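Local structure of probable zinc protease (Pseudomonas aeruginosa, 4NNZ) at residues A281-R286 with A330-Q335. The protein belongs to the peptidase M16 family and probably acts as one subunit of a heterodimeric zinc metalloprotease. Residues are numbered along the deposited sequence; the frame is centred on the assembly and turned at random.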
loop_
_atom_site.group_PDB
_atom_site.type_symbol
_atom_site.label_atom_id
_atom_site.label_comp_id
_atom_site.label_asym_id
_atom_site.label_seq_id
_atom_site.Cartn_x
_atom_site.Cartn_y
_atom_site.Cartn_z
ATOM N N ALA A 281 28.487 -21.267 -11.106
ATOM C CA ALA A 281 27.963 -19.943 -10.926
ATOM C C ALA A 281 28.604 -19.342 -9.699
ATOM O O ALA A 281 29.077 -20.044 -8.849
ATOM C CB ALA A 281 26.475 -19.988 -10.764
ATOM N N ARG A 282 28.618 -18.025 -9.641
ATOM C CA ARG A 282 29.440 -17.300 -8.701
ATOM C C ARG A 282 29.168 -17.542 -7.246
ATOM O O ARG A 282 30.081 -17.717 -6.485
ATOM C CB ARG A 282 29.290 -15.822 -8.956
ATOM C CG ARG A 282 30.367 -15.252 -9.805
ATOM C CD ARG A 282 29.870 -14.818 -11.149
ATOM N NE ARG A 282 30.365 -13.495 -11.419
ATOM C CZ ARG A 282 31.534 -13.244 -11.964
ATOM N NH1 ARG A 282 32.307 -14.231 -12.340
ATOM N NH2 ARG A 282 31.906 -12.010 -12.161
ATOM N N LEU A 283 27.918 -17.536 -6.861
ATOM C CA LEU A 283 27.616 -17.699 -5.480
ATOM C C LEU A 283 28.041 -19.042 -4.971
ATOM O O LEU A 283 28.527 -19.143 -3.874
ATOM C CB LEU A 283 26.142 -17.488 -5.231
ATOM C CG LEU A 283 25.628 -16.083 -5.402
ATOM C CD1 LEU A 283 24.141 -16.058 -5.159
ATOM C CD2 LEU A 283 26.352 -15.185 -4.445
ATOM N N ALA A 284 27.815 -20.082 -5.746
ATOM C CA ALA A 284 28.216 -21.389 -5.301
ATOM C C ALA A 284 29.706 -21.569 -5.170
ATOM O O ALA A 284 30.188 -22.036 -4.168
ATOM C CB ALA A 284 27.656 -22.435 -6.234
ATOM N N SER A 285 30.427 -21.245 -6.217
ATOM C CA SER A 285 31.841 -21.414 -6.186
ATOM C C SER A 285 32.485 -20.526 -5.180
ATOM O O SER A 285 33.309 -20.947 -4.412
ATOM C CB SER A 285 32.375 -21.017 -7.519
ATOM O OG SER A 285 31.362 -20.409 -8.231
ATOM N N ARG A 286 32.168 -19.259 -5.253
ATOM C CA ARG A 286 32.700 -18.315 -4.324
ATOM C C ARG A 286 32.250 -18.332 -2.870
ATOM O O ARG A 286 33.067 -18.159 -2.007
ATOM C CB ARG A 286 32.627 -16.943 -4.918
ATOM C CG ARG A 286 33.201 -16.921 -6.294
ATOM C CD ARG A 286 33.289 -15.518 -6.811
ATOM N NE ARG A 286 33.857 -15.499 -8.131
ATOM C CZ ARG A 286 34.150 -14.410 -8.802
ATOM N NH1 ARG A 286 33.934 -13.240 -8.272
ATOM N NH2 ARG A 286 34.663 -14.507 -10.002
ATOM N N ALA A 330 27.827 -9.116 3.958
ATOM C CA ALA A 330 29.103 -8.605 3.550
ATOM C C ALA A 330 29.645 -9.356 2.379
ATOM O O ALA A 330 30.229 -8.784 1.505
ATOM C CB ALA A 330 30.069 -8.676 4.687
ATOM N N GLY A 331 29.481 -10.659 2.394
ATOM C CA GLY A 331 29.846 -11.487 1.284
ATOM C C GLY A 331 29.073 -11.281 0.006
ATOM O O GLY A 331 29.636 -11.306 -1.044
ATOM N N LEU A 332 27.777 -11.111 0.092
ATOM C CA LEU A 332 26.990 -10.812 -1.066
ATOM C C LEU A 332 27.336 -9.486 -1.695
ATOM O O LEU A 332 27.380 -9.383 -2.888
ATOM C CB LEU A 332 25.518 -10.871 -0.727
ATOM C CG LEU A 332 25.027 -12.271 -0.423
ATOM C CD1 LEU A 332 23.715 -12.262 0.298
ATOM C CD2 LEU A 332 24.931 -13.134 -1.649
ATOM N N TRP A 333 27.572 -8.468 -0.899
ATOM C CA TRP A 333 27.919 -7.177 -1.436
ATOM C C TRP A 333 29.225 -7.276 -2.180
ATOM O O TRP A 333 29.398 -6.658 -3.185
ATOM C CB TRP A 333 27.975 -6.119 -0.352
ATOM C CG TRP A 333 26.701 -5.386 -0.121
ATOM C CD1 TRP A 333 25.985 -5.390 1.003
ATOM C CD2 TRP A 333 26.012 -4.535 -1.023
ATOM N NE1 TRP A 333 24.897 -4.621 0.875
ATOM C CE2 TRP A 333 24.891 -4.075 -0.368
ATOM C CE3 TRP A 333 26.240 -4.116 -2.321
ATOM C CZ2 TRP A 333 24.000 -3.230 -0.955
ATOM C CZ3 TRP A 333 25.357 -3.288 -2.896
ATOM C CH2 TRP A 333 24.253 -2.845 -2.223
ATOM N N LYS A 334 30.129 -8.091 -1.696
ATOM C CA LYS A 334 31.395 -8.258 -2.341
ATOM C C LYS A 334 31.229 -8.807 -3.725
ATOM O O LYS A 334 31.844 -8.357 -4.644
ATOM C CB LYS A 334 32.226 -9.235 -1.549
ATOM C CG LYS A 334 33.586 -8.723 -1.176
ATOM C CD LYS A 334 34.495 -9.848 -0.738
ATOM C CE LYS A 334 35.315 -10.413 -1.885
ATOM N NZ LYS A 334 36.759 -10.525 -1.570
ATOM N N GLN A 335 30.400 -9.806 -3.860
ATOM C CA GLN A 335 30.082 -10.350 -5.146
ATOM C C GLN A 335 29.360 -9.394 -6.053
ATOM O O GLN A 335 29.600 -9.378 -7.214
ATOM C CB GLN A 335 29.305 -11.630 -4.969
ATOM C CG GLN A 335 30.069 -12.642 -4.164
ATOM C CD GLN A 335 31.451 -12.877 -4.711
ATOM O OE1 GLN A 335 31.629 -12.953 -5.904
ATOM N NE2 GLN A 335 32.428 -12.980 -3.843
#
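Arg286 NH1 is held by two acceptors from helix 325-341: the carboxylate of Asp338, with which it forms a salt bridge, and the side-chain oxygen of Gln335. The second bond is weak, 3.3 Å from NH1 to Gln335 OE1 with an N-H...O angle of 150°. OE1 sits at the edge of the guanidinium, near its plane, while the amide plane itself stands almost perpendicular, 84° away. The same oxygen also rests 3.2 Å from Arg286 CD, so the amide meets both the aliphatic and the charged part of the arginine. An extended chain from CG to NE takes the guanidinium past the Gln335 amide, whereas Gln335 is bent at chi2. A neutral amide suits this place, since its oxygen accepts a hydrogen bond without adding charge beside Asp338. Arg282, one turn before Arg286, has its CG 3.9 Å above the plane of that guanidinium, displaced toward the rim, and sends its own NH1 to Glu348 in a salt bridge. On the apolar side, Leu283 and Leu332 meet at about a right angle through their CD2 methyls, 3.7 Å apart. Leucine suits both buried places, and Leu332 also touches Leu247 and Met249 of strand 246-253. Helix 325-341 thus packs on the mixed beta-sheet, with helix 282-288 against it, as expected of the alpha+beta fold of M16 domains.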